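5'-methylthioadenosine nucleosidase / s-adenosylhomocysteine nucleosidase (Brucella melitensis bv. 1, PDB 4PR3) is a nucleosidase-type protein of the phosphorylase superfamily, with an alpha/beta fold built round a mixed sheet and adenine bound in a pocket of the model. Local coordinates at residues D82-L87 and V182-L187; A98-V103 and E212-A217; A38-Y43 and P53-V58. All coordinates share one frame; numbering follows the deposited sequence.

Interaction 1. Residues D82-L87 and V182-L187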
ATOM      1  N   ASP A  82     -16.082  -9.648 -11.950  1.00 16.85           N
ATOM      2  CA  ASP A  82     -15.389 -10.785 -12.547  1.00 13.58           C
ATOM      3  C   ASP A  82     -13.968 -10.419 -12.951  1.00 12.61           C
ATOM      4  O   ASP A  82     -13.074 -11.264 -12.952  1.00 11.45           O
ATOM      5  CB  ASP A  82     -16.163 -11.313 -13.751  1.00 14.56           C
ATOM      6  CG  ASP A  82     -17.534 -11.826 -13.375  1.00 20.23           C
ATOM      7  OD1 ASP A  82     -17.618 -12.966 -12.874  1.00 27.61           O
ATOM      8  OD2 ASP A  82     -18.527 -11.091 -13.574  1.00 21.10           O
ATOM      9  N   LEU A  83     -13.776  -9.155 -13.318  1.00 11.64           N
ATOM     10  CA  LEU A  83     -12.465  -8.656 -13.706  1.00 10.74           C
ATOM     11  C   LEU A  83     -12.263  -7.216 -13.252  1.00 12.02           C
ATOM     12  O   LEU A  83     -13.146  -6.374 -13.424  1.00 10.52           O
ATOM     13  CB  LEU A  83     -12.294  -8.743 -15.222  1.00  9.05           C
ATOM     14  CG  LEU A  83     -11.043  -8.089 -15.813  1.00  9.31           C
ATOM     15  CD1 LEU A  83      -9.784  -8.811 -15.355  1.00  8.78           C
ATOM     16  CD2 LEU A  83     -11.118  -8.045 -17.332  1.00  9.30           C
ATOM     17  N   VAL A  84     -11.094  -6.936 -12.682  1.00  8.80           N
ATOM     18  CA  VAL A  84     -10.707  -5.562 -12.392  1.00  8.76           C
ATOM     19  C   VAL A  84      -9.645  -5.109 -13.390  1.00  9.05           C
ATOM     20  O   VAL A  84      -8.653  -5.805 -13.610  1.00  8.22           O
ATOM     21  CB  VAL A  84     -10.161  -5.404 -10.958  1.00 11.01           C
ATOM     22  CG1 VAL A  84      -9.606  -4.001 -10.751  1.00  8.42           C
ATOM     23  CG2 VAL A  84     -11.248  -5.704  -9.937  1.00 11.39           C
ATOM     24  N   ILE A  85      -9.863  -3.952 -14.004  1.00  8.98           N
ATOM     25  CA  ILE A  85      -8.889  -3.407 -14.940  1.00 10.02           C
ATOM     26  C   ILE A  85      -8.221  -2.155 -14.384  1.00 11.21           C
ATOM     27  O   ILE A  85      -8.849  -1.104 -14.256  1.00 11.24           O
ATOM     28  CB  ILE A  85      -9.516  -3.061 -16.311  1.00 10.48           C
ATOM     29  CG1 ILE A  85     -10.156  -4.296 -16.948  1.00 10.47           C
ATOM     30  CG2 ILE A  85      -8.467  -2.480 -17.242  1.00  9.15           C
ATOM     31  CD1 ILE A  85     -11.643  -4.418 -16.692  1.00 12.84           C
ATOM     32  N   SER A  86      -6.941  -2.278 -14.053  1.00 11.46           N
ATOM     33  CA  SER A  86      -6.136  -1.128 -13.672  1.00  9.73           C
ATOM     34  C   SER A  86      -5.534  -0.506 -14.923  1.00  9.51           C
ATOM     35  O   SER A  86      -4.820  -1.168 -15.673  1.00  9.58           O
ATOM     36  CB  SER A  86      -5.026  -1.551 -12.708  1.00  9.54           C
ATOM     37  OG  SER A  86      -4.050  -0.536 -12.566  1.00  9.71           O
ATOM     38  N   LEU A  87      -5.826   0.767 -15.160  1.00 10.09           N
ATOM     39  CA  LEU A  87      -5.282   1.440 -16.332  1.00 12.28           C
ATOM     40  C   LEU A  87      -4.944   2.902 -16.054  1.00 10.65           C
ATOM     41  O   LEU A  87      -5.534   3.530 -15.181  1.00 13.03           O
ATOM     42  CB  LEU A  87      -6.229   1.314 -17.529  1.00 10.61           C
ATOM     43  CG  LEU A  87      -7.438   2.246 -17.603  1.00 12.69           C
ATOM     44  CD1 LEU A  87      -8.064   2.153 -18.980  1.00 15.64           C
ATOM     45  CD2 LEU A  87      -8.463   1.917 -16.526  1.00 14.19           C
ATOM     46  N   VAL A 182     -10.210 -11.809  -7.039  1.00 14.58           N
ATOM     47  CA  VAL A 182     -10.533 -11.316  -8.379  1.00 14.62           C
ATOM     48  C   VAL A 182      -9.268 -11.239  -9.245  1.00 14.25           C
ATOM     49  O   VAL A 182      -8.200 -10.874  -8.753  1.00 12.49           O
ATOM     50  CB  VAL A 182     -11.208  -9.928  -8.314  1.00 17.39           C
ATOM     51  CG1 VAL A 182     -11.735  -9.512  -9.681  1.00 15.48           C
ATOM     52  CG2 VAL A 182     -12.340  -9.943  -7.304  1.00 18.20           C
ATOM     53  N   PRO A 183      -9.372 -11.615 -10.531  1.00 11.99           N
ATOM     54  CA  PRO A 183      -8.223 -11.454 -11.430  1.00 10.37           C
ATOM     55  C   PRO A 183      -8.037 -10.002 -11.875  1.00  9.60           C
ATOM     56  O   PRO A 183      -8.995  -9.226 -11.875  1.00 10.11           O
ATOM     57  CB  PRO A 183      -8.587 -12.341 -12.624  1.00 11.12           C
ATOM     58  CG  PRO A 183     -10.073 -12.386 -12.616  1.00 10.88           C
ATOM     59  CD  PRO A 183     -10.469 -12.368 -11.166  1.00 11.70           C
ATOM     60  N   LEU A 184      -6.811  -9.650 -12.252  1.00  9.06           N
ATOM     61  CA  LEU A 184      -6.471  -8.278 -12.619  1.00  8.43           C
ATOM     62  C   LEU A 184      -5.887  -8.193 -14.031  1.00  7.54           C
ATOM     63  O   LEU A 184      -5.137  -9.069 -14.454  1.00  7.05           O
ATOM     64  CB  LEU A 184      -5.473  -7.698 -11.612  1.00  7.08           C
ATOM     65  CG  LEU A 184      -4.878  -6.322 -11.932  1.00  6.94           C
ATOM     66  CD1 LEU A 184      -5.897  -5.217 -11.713  1.00  8.45           C
ATOM     67  CD2 LEU A 184      -3.617  -6.067 -11.128  1.00  7.88           C
ATOM     68  N   LEU A 185      -6.236  -7.129 -14.749  1.00  7.95           N
ATOM     69  CA  LEU A 185      -5.667  -6.858 -16.067  1.00  8.27           C
ATOM     70  C   LEU A 185      -5.187  -5.407 -16.133  1.00  7.37           C
ATOM     71  O   LEU A 185      -5.954  -4.486 -15.866  1.00  7.98           O
ATOM     72  CB  LEU A 185      -6.710  -7.130 -17.154  1.00  7.79           C
ATOM     73  CG  LEU A 185      -6.330  -7.010 -18.633  1.00  9.12           C
ATOM     74  CD1 LEU A 185      -7.189  -7.959 -19.453  1.00  7.15           C
ATOM     75  CD2 LEU A 185      -6.484  -5.582 -19.148  1.00  6.16           C
ATOM     76  N   GLY A 186      -3.910  -5.205 -16.446  1.00  8.52           N
ATOM     77  CA  GLY A 186      -3.381  -3.859 -16.607  1.00  6.83           C
ATOM     78  C   GLY A 186      -3.295  -3.325 -18.027  1.00  6.72           C
ATOM     79  O   GLY A 186      -3.103  -4.084 -18.977  1.00  6.80           O
ATOM     80  N   LEU A 187      -3.400  -2.004 -18.160  1.00  8.65           N
ATOM     81  CA  LEU A 187      -3.168  -1.306 -19.424  1.00  7.24           C
ATOM     82  C   LEU A 187      -2.444   0.007 -19.146  1.00  8.55           C
ATOM     83  O   LEU A 187      -2.888   0.793 -18.314  1.00  9.53           O
ATOM     84  CB  LEU A 187      -4.487  -1.023 -20.149  1.00  7.07           C
ATOM     85  CG  LEU A 187      -5.288  -2.196 -20.718  1.00  8.70           C
ATOM     86  CD1 LEU A 187      -6.602  -1.701 -21.312  1.00  8.17           C
ATOM     87  CD2 LEU A 187      -4.483  -2.960 -21.762  1.00  7.69           C
TER
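The pyrrolidine ring of P183 turns its CG and CD toward the D82 carbonyl, with CG 3.2 Å from D82 O, where the two segments enter the sheet. Beyond it the two strands run parallel, their axes 4.7 Å apart at closest approach. V84, S86 and L184 lie on one face of the paired strands; I85, L87, L185 and L187 lie on the other.

The bonding pattern establishes the register. V84 bonds with both its N and its O to the residues flanking L184: its N gives to P183 O at 176°, and its O accepts from L185 N. Two residues on, S86 does the same round G186: its N makes a weak bond to L185 O (129°), and its O accepts from L187 N in the carbonyl plane.

On the V84 face, with L184 CG anti to the backbone N (chi1 173°) and the second torsion turned, CD1 comes over the neighbouring strand. There it meets V84 CG1 at 4.0 Å and S86 CB at 3.9 Å. V84 CG2 meanwhile rests on V182 CG1 at 3.8 Å, the two side chains crossing at about a right angle. On the opposite face L83 CD1 reaches L185 CB at 3.9 Å, while the I85 and L185 side chains lie side by side, pointing the same way.

Both faces are roofed by helices: 170-180 packs C177, C173 and L174 on the V84 side, and 207-226 packs V218 and V221 on the other. Strand 31-37 flanks 83-87 and strand 100-108 flanks 184-187, which makes this pair an inner part of the sheet.

Interaction 2. Residues A98-V103 and E212-A217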
ATOM      1  N   ALA A  98       4.145   7.384 -26.093  1.00 22.39           N
ATOM      2  CA  ALA A  98       2.763   7.514 -26.546  1.00 21.33           C
ATOM      3  C   ALA A  98       2.237   6.241 -27.198  1.00 24.69           C
ATOM      4  O   ALA A  98       1.514   6.296 -28.190  1.00 26.28           O
ATOM      5  CB  ALA A  98       2.613   8.704 -27.490  1.00 22.83           C
ATOM      6  N   GLU A  99       2.616   5.094 -26.642  1.00 23.16           N
ATOM      7  CA  GLU A  99       2.051   3.824 -27.077  1.00 21.11           C
ATOM      8  C   GLU A  99       1.429   3.096 -25.887  1.00 15.79           C
ATOM      9  O   GLU A  99       1.852   3.281 -24.748  1.00 15.86           O
ATOM     10  CB  GLU A  99       3.105   2.948 -27.759  1.00 17.60           C
ATOM     11  CG  GLU A  99       2.508   2.001 -28.791  1.00 26.35           C
ATOM     12  CD  GLU A  99       3.309   0.723 -28.968  1.00 32.27           C
ATOM     13  OE1 GLU A  99       2.690  -0.364 -28.986  1.00 31.65           O
ATOM     14  OE2 GLU A  99       4.550   0.802 -29.099  1.00 28.75           O
ATOM     15  N   VAL A 100       0.420   2.275 -26.160  1.00 16.46           N
ATOM     16  CA  VAL A 100      -0.303   1.562 -25.109  1.00 16.09           C
ATOM     17  C   VAL A 100       0.135   0.099 -24.993  1.00 13.03           C
ATOM     18  O   VAL A 100       0.325  -0.587 -25.997  1.00 12.73           O
ATOM     19  CB  VAL A 100      -1.833   1.652 -25.329  1.00 17.50           C
ATOM     20  CG1 VAL A 100      -2.181   1.371 -26.786  1.00 23.26           C
ATOM     21  CG2 VAL A 100      -2.574   0.706 -24.400  1.00 15.98           C
ATOM     22  N   TYR A 101       0.306  -0.368 -23.759  1.00 12.63           N
ATOM     23  CA  TYR A 101       0.777  -1.724 -23.504  1.00 10.38           C
ATOM     24  C   TYR A 101      -0.089  -2.408 -22.453  1.00 10.10           C
ATOM     25  O   TYR A 101      -0.562  -1.765 -21.518  1.00 10.15           O
ATOM     26  CB  TYR A 101       2.227  -1.694 -23.009  1.00 11.33           C
ATOM     27  CG  TYR A 101       3.221  -1.160 -24.017  1.00 15.70           C
ATOM     28  CD1 TYR A 101       3.346   0.206 -24.250  1.00 15.00           C
ATOM     29  CD2 TYR A 101       4.043  -2.021 -24.728  1.00 16.80           C
ATOM     30  CE1 TYR A 101       4.253   0.693 -25.168  1.00 17.46           C
ATOM     31  CE2 TYR A 101       4.952  -1.544 -25.649  1.00 17.24           C
ATOM     32  CZ  TYR A 101       5.053  -0.188 -25.865  1.00 17.10           C
ATOM     33  OH  TYR A 101       5.958   0.288 -26.779  1.00 17.22           O
ATOM     34  N   GLN A 102      -0.288  -3.713 -22.601  1.00  9.82           N
ATOM     35  CA  GLN A 102      -0.936  -4.497 -21.557  1.00  6.94           C
ATOM     36  C   GLN A 102       0.140  -5.086 -20.658  1.00  6.21           C
ATOM     37  O   GLN A 102       1.223  -5.434 -21.124  1.00  6.71           O
ATOM     38  CB  GLN A 102      -1.818  -5.597 -22.147  1.00  7.03           C
ATOM     39  CG  GLN A 102      -1.072  -6.658 -22.927  1.00  7.79           C
ATOM     40  CD  GLN A 102      -2.001  -7.692 -23.533  1.00  8.95           C
ATOM     41  OE1 GLN A 102      -2.910  -8.191 -22.871  1.00  9.34           O
ATOM     42  NE2 GLN A 102      -1.782  -8.011 -24.804  1.00  8.20           N
ATOM     43  N   VAL A 103      -0.151  -5.179 -19.367  1.00  7.14           N
ATOM     44  CA  VAL A 103       0.855  -5.575 -18.393  1.00  5.85           C
ATOM     45  C   VAL A 103       0.965  -7.088 -18.309  1.00  6.80           C
ATOM     46  O   VAL A 103       0.020  -7.771 -17.911  1.00  5.63           O
ATOM     47  CB  VAL A 103       0.511  -5.032 -16.994  1.00  5.93           C
ATOM     48  CG1 VAL A 103       1.646  -5.314 -16.025  1.00  6.22           C
ATOM     49  CG2 VAL A 103       0.219  -3.546 -17.067  1.00  4.94           C
ATOM     50  N   GLU A 212      -6.867   8.255 -26.129  1.00 36.87           N
ATOM     51  CA  GLU A 212      -7.452   7.662 -27.329  1.00 35.85           C
ATOM     52  C   GLU A 212      -6.927   6.248 -27.583  1.00 28.51           C
ATOM     53  O   GLU A 212      -7.682   5.352 -27.961  1.00 25.71           O
ATOM     54  CB  GLU A 212      -7.200   8.552 -28.547  1.00 39.17           C
ATOM     55  CG  GLU A 212      -7.780   8.006 -29.844  1.00 47.98           C
ATOM     56  CD  GLU A 212      -7.539   8.925 -31.028  1.00 62.80           C
ATOM     57  OE1 GLU A 212      -7.342  10.140 -30.809  1.00 64.82           O
ATOM     58  OE2 GLU A 212      -7.543   8.432 -32.176  1.00 60.82           O
ATOM     59  N   LYS A 213      -5.631   6.049 -27.372  1.00 29.40           N
ATOM     60  CA  LYS A 213      -5.028   4.735 -27.568  1.00 26.48           C
ATOM     61  C   LYS A 213      -5.433   3.765 -26.462  1.00 21.68           C
ATOM     62  O   LYS A 213      -5.544   2.563 -26.690  1.00 21.99           O
ATOM     63  CB  LYS A 213      -3.506   4.849 -27.656  1.00 24.14           C
ATOM     64  CG  LYS A 213      -3.015   5.502 -28.940  1.00 23.78           C
ATOM     65  CD  LYS A 213      -1.507   5.669 -28.932  1.00 27.45           C
ATOM     66  CE  LYS A 213      -0.998   6.236 -30.250  1.00 30.93           C
ATOM     67  NZ  LYS A 213      -1.167   5.280 -31.381  1.00 34.15           N
ATOM     68  N   LEU A 214      -5.657   4.298 -25.266  1.00 23.43           N
ATOM     69  CA  LEU A 214      -6.109   3.495 -24.137  1.00 19.93           C
ATOM     70  C   LEU A 214      -7.546   3.028 -24.357  1.00 20.27           C
ATOM     71  O   LEU A 214      -7.921   1.921 -23.966  1.00 16.49           O
ATOM     72  CB  LEU A 214      -6.013   4.308 -22.846  1.00 19.31           C
ATOM     73  CG  LEU A 214      -5.308   3.685 -21.643  1.00 18.75           C
ATOM     74  CD1 LEU A 214      -4.039   2.983 -22.067  1.00 14.30           C
ATOM     75  CD2 LEU A 214      -4.995   4.762 -20.615  1.00 18.27           C
ATOM     76  N   ALA A 215      -8.350   3.880 -24.985  1.00 19.69           N
ATOM     77  CA  ALA A 215      -9.733   3.537 -25.281  1.00 19.44           C
ATOM     78  C   ALA A 215      -9.782   2.440 -26.342  1.00 18.14           C
ATOM     79  O   ALA A 215     -10.635   1.553 -26.298  1.00 15.65           O
ATOM     80  CB  ALA A 215     -10.502   4.768 -25.734  1.00 18.15           C
ATOM     81  N   GLY A 216      -8.858   2.503 -27.293  1.00 16.32           N
ATOM     82  CA  GLY A 216      -8.751   1.478 -28.311  1.00 15.18           C
ATOM     83  C   GLY A 216      -8.413   0.134 -27.699  1.00 15.10           C
ATOM     84  O   GLY A 216      -8.960  -0.894 -28.094  1.00 14.04           O
ATOM     85  N   ALA A 217      -7.513   0.143 -26.720  1.00 14.88           N
ATOM     86  CA  ALA A 217      -7.129  -1.079 -26.023  1.00 13.83           C
ATOM     87  C   ALA A 217      -8.291  -1.642 -25.213  1.00 11.22           C
ATOM     88  O   ALA A 217      -8.500  -2.852 -25.179  1.00 12.99           O
ATOM     89  CB  ALA A 217      -5.931  -0.824 -25.126  1.00 13.30           C
TER
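V100 meets three side chains of helix 212-217, and its first torsion divides its branches among them. At chi1 46° CG1 sits between the backbone N and the carbonyl carbon, while CG2 stands anti to the N. CG1 is consequently applied to the first turn of the segment, 3.8 Å from K213 CB and 3.6 Å from K213 O. That carbonyl is already engaged within the helix, accepting from A217 N. CG2 takes the other direction and lies 3.6 Å from L214 CD1 and 3.8 Å from A217 CB. Three of the helix residues, K213, L214 and A217, thus line up against one valine, the last of them a turn beyond the first.

The evidence for side-chain packing as the basis of the contact is that no hydrogen bond links the two segments and that the strand and helix axes stay 8.6 Å apart, at an angle of 46°. This is the helix-on-sheet layering of an alpha/beta fold: helix 207-226 lies against the sheet, with V100 at the start of strand 100-108. A215 turns to H46, L47 and L50 of helix 45-50.

K213 and L214 reach segment 98-103 in different ways. The lysine is extended through its middle torsions and bends only at the last one (chi4 -68°). Its CD and CE come alongside the A98 carbonyl, CD being 3.2 Å from A98 O, so it is the aliphatic part of the chain that lies on the loop before the strand. L214 leaves the helix to the side of the strand, and its CD1 branch makes the approach; the leucine and V100 side chains lie obliquely to one another.

Interaction 3. Residues A38-Y43 and P53-V58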
ATOM      1  N   ALA A  38      -6.013   6.058 -11.162  1.00 21.48           N
ATOM      2  CA  ALA A  38      -5.401   6.816 -10.079  1.00 16.86           C
ATOM      3  C   ALA A  38      -5.953   8.234  -9.996  1.00 20.77           C
ATOM      4  O   ALA A  38      -6.626   8.589  -9.029  1.00 22.02           O
ATOM      5  CB  ALA A  38      -3.891   6.846 -10.242  1.00 15.55           C
ATOM      6  N   ALA A  39      -5.669   9.039 -11.016  1.00 25.19           N
ATOM      7  CA  ALA A  39      -6.044  10.450 -11.009  1.00 32.70           C
ATOM      8  C   ALA A  39      -6.940  10.806 -12.195  1.00 33.41           C
ATOM      9  O   ALA A  39      -6.883  10.163 -13.242  1.00 34.79           O
ATOM     10  CB  ALA A  39      -4.799  11.328 -10.995  1.00 28.47           C
ATOM     11  N   ASP A  40      -7.769  11.832 -12.016  1.00 36.28           N
ATOM     12  CA  ASP A  40      -8.720  12.257 -13.043  1.00 42.04           C
ATOM     13  C   ASP A  40      -8.047  12.838 -14.289  1.00 40.78           C
ATOM     14  O   ASP A  40      -8.693  13.026 -15.320  1.00 31.42           O
ATOM     15  CB  ASP A  40      -9.716  13.269 -12.469  1.00 42.60           C
ATOM     16  CG  ASP A  40     -10.912  12.604 -11.810  1.00 47.89           C
ATOM     17  OD1 ASP A  40     -10.805  12.217 -10.627  1.00 46.67           O
ATOM     18  OD2 ASP A  40     -11.962  12.470 -12.477  1.00 52.68           O
ATOM     19  N   ALA A  41      -6.752  13.120 -14.187  1.00 43.70           N
ATOM     20  CA  ALA A  41      -6.000  13.689 -15.299  1.00 41.35           C
ATOM     21  C   ALA A  41      -5.872  12.708 -16.466  1.00 42.99           C
ATOM     22  O   ALA A  41      -5.872  13.107 -17.632  1.00 46.36           O
ATOM     23  CB  ALA A  41      -4.624  14.139 -14.829  1.00 34.17           C
ATOM     24  N   GLU A  42      -5.768  11.424 -16.145  1.00 36.71           N
ATOM     25  CA  GLU A  42      -5.585  10.394 -17.161  1.00 38.55           C
ATOM     26  C   GLU A  42      -6.897  10.025 -17.850  1.00 38.73           C
ATOM     27  O   GLU A  42      -6.896   9.380 -18.900  1.00 42.78           O
ATOM     28  CB  GLU A  42      -4.969   9.142 -16.530  1.00 40.11           C
ATOM     29  CG  GLU A  42      -3.612   9.350 -15.880  1.00 28.29           C
ATOM     30  CD  GLU A  42      -3.223   8.181 -15.000  1.00 26.20           C
ATOM     31  OE1 GLU A  42      -2.075   7.699 -15.112  1.00 21.98           O
ATOM     32  OE2 GLU A  42      -4.071   7.744 -14.191  1.00 29.55           O
ATOM     33  N   TYR A  43      -8.012  10.445 -17.259  1.00 36.77           N
ATOM     34  CA  TYR A  43      -9.338  10.072 -17.744  1.00 31.16           C
ATOM     35  C   TYR A  43      -9.859  11.134 -18.706  1.00 33.11           C
ATOM     36  O   TYR A  43     -10.210  12.239 -18.298  1.00 35.18           O
ATOM     37  CB  TYR A  43     -10.279   9.924 -16.546  1.00 31.25           C
ATOM     38  CG  TYR A  43     -11.677   9.438 -16.856  1.00 30.81           C
ATOM     39  CD1 TYR A  43     -11.888   8.287 -17.604  1.00 31.08           C
ATOM     40  CD2 TYR A  43     -12.787  10.111 -16.365  1.00 28.60           C
ATOM     41  CE1 TYR A  43     -13.169   7.837 -17.874  1.00 28.02           C
ATOM     42  CE2 TYR A  43     -14.067   9.668 -16.627  1.00 25.42           C
ATOM     43  CZ  TYR A  43     -14.253   8.533 -17.383  1.00 27.62           C
ATOM     44  OH  TYR A  43     -15.529   8.091 -17.641  1.00 30.44           O
ATOM     45  N   PRO A  53     -14.760   5.137 -14.204  1.00 22.71           N
ATOM     46  CA  PRO A  53     -13.730   4.561 -13.333  1.00 19.44           C
ATOM     47  C   PRO A  53     -13.914   4.877 -11.851  1.00 19.59           C
ATOM     48  O   PRO A  53     -14.368   5.960 -11.487  1.00 18.73           O
ATOM     49  CB  PRO A  53     -12.447   5.220 -13.841  1.00 18.77           C
ATOM     50  CG  PRO A  53     -12.896   6.543 -14.348  1.00 21.64           C
ATOM     51  CD  PRO A  53     -14.264   6.315 -14.936  1.00 21.81           C
ATOM     52  N   LEU A  54     -13.547   3.917 -11.009  1.00 18.96           N
ATOM     53  CA  LEU A  54     -13.367   4.152  -9.588  1.00 16.57           C
ATOM     54  C   LEU A  54     -12.030   4.870  -9.418  1.00 21.46           C
ATOM     55  O   LEU A  54     -11.002   4.404  -9.917  1.00 17.46           O
ATOM     56  CB  LEU A  54     -13.318   2.817  -8.849  1.00 14.76           C
ATOM     57  CG  LEU A  54     -13.948   2.697  -7.461  1.00 22.95           C
ATOM     58  CD1 LEU A  54     -13.262   1.585  -6.684  1.00 16.26           C
ATOM     59  CD2 LEU A  54     -13.907   4.012  -6.689  1.00 32.45           C
HETATM   60  N   MSE A  55     -12.029   5.999  -8.717  1.00 27.09           N
HETATM   61  CA  MSE A  55     -10.788   6.739  -8.526  1.00 21.76           C
HETATM   62  C   MSE A  55     -10.024   6.169  -7.341  1.00 19.05           C
HETATM   63  O   MSE A  55     -10.491   6.207  -6.207  1.00 21.96           O
HETATM   64  CB  MSE A  55     -11.069   8.229  -8.338  1.00 21.61           C
HETATM   65  CG  MSE A  55     -11.781   8.860  -9.521  1.00 29.34           C
HETATM   66 SE   MSE A  55     -11.038   8.288 -11.242  1.00 64.86          SE
HETATM   67  CE  MSE A  55      -9.195   8.787 -10.962  1.00 33.40           C
ATOM     68  N   ILE A  56      -8.847   5.628  -7.629  1.00 18.78           N
ATOM     69  CA  ILE A  56      -8.111   4.811  -6.674  1.00 13.66           C
ATOM     70  C   ILE A  56      -7.066   5.586  -5.854  1.00 15.84           C
ATOM     71  O   ILE A  56      -6.604   5.124  -4.807  1.00 15.55           O
ATOM     72  CB  ILE A  56      -7.529   3.564  -7.420  1.00 16.54           C
ATOM     73  CG1 ILE A  56      -8.436   2.355  -7.200  1.00 18.85           C
ATOM     74  CG2 ILE A  56      -6.095   3.256  -7.045  1.00 16.16           C
ATOM     75  CD1 ILE A  56      -8.937   2.237  -5.791  1.00 15.72           C
ATOM     76  N   GLY A  57      -6.762   6.805  -6.281  1.00 16.90           N
ATOM     77  CA  GLY A  57      -5.750   7.598  -5.608  1.00 15.31           C
ATOM     78  C   GLY A  57      -4.353   7.339  -6.144  1.00 18.07           C
ATOM     79  O   GLY A  57      -4.161   6.499  -7.023  1.00 19.65           O
ATOM     80  N   VAL A  58      -3.373   8.054  -5.599  1.00 14.75           N
ATOM     81  CA  VAL A  58      -2.011   8.029  -6.125  1.00 10.17           C
ATOM     82  C   VAL A  58      -1.031   7.326  -5.183  1.00 11.84           C
ATOM     83  O   VAL A  58      -0.981   7.621  -3.989  1.00 12.58           O
ATOM     84  CB  VAL A  58      -1.515   9.463  -6.411  1.00  8.61           C
ATOM     85  CG1 VAL A  58      -0.041   9.468  -6.773  1.00  9.19           C
ATOM     86  CG2 VAL A  58      -2.346  10.100  -7.514  1.00 10.02           C
TER
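A38 O accepts a hydrogen bond from G57 N at 3.3 Å. The donor comes in the carbonyl plane on a lone pair, with a C=O...N angle of 122°, but the N-H itself is bent away from straight, at 136°. The same oxygen is also approached by the methyl end of M55, whose CE lies 3.2 Å from A38 O. A38 CB also lies close to G57 O; the bond from G57 N is what joins the two backbones here.

M55, modelled as selenomethionine, owes its position to its curled chain. CG is anti to the carbonyl carbon, and bends at the next two torsions fold the methyl back over the backbone of 38-40, where CE is 3.3 Å from A39 C. The D40 side chain crosses this chain at a slant, with OD1 3.7 Å from M55 CG.

At the other end, Y43 and P53 form a CH-pi contact. P53 CD stands over one face of the tyrosine ring, 3.7 Å from its centroid and 27° off the normal, displaced toward the CZ rim. With CG anti to the backbone N, the ring extends toward P53, and its hydroxyl is tied to F51 O. Between these two points the chain reverses in a type I turn from A39 to E42.

A39 CB and V58 CG2 approach at 4.4 Å, and both residues pack on F125 of the second subunit. V58 also touches M168, a residue of the adenine pocket, and E42 OE1 bonds to S89 N, another pocket residue. The arrangement is a beta-alpha-beta crossover, strand 31-37, helix 45-50 and parallel strand 54-55, with the loop before the helix and the segment after strand 54-55 lying near the ligand site and the second subunit.

All three interactions reach one mixed sheet, with centres 14 to 16 Å apart. Interaction 3 comes first in the chain and closes before the others open; interactions 1 and 2 interleave, their segments alternating from 82 to 217. These two also touch: G186 O lies 3.2 Å from V103 N, a probable hydrogen bond between neighbouring strands 184-192 and 100-108, and L187 CD1 lies 4.0 Å from A217 CB. Interaction 3 comes only to about 5 Å, nearest atoms, from either. The sheet thus joins an interior strand pair, a helix packed on its face and a surface crossover that borders the adenine pocket and the second subunit.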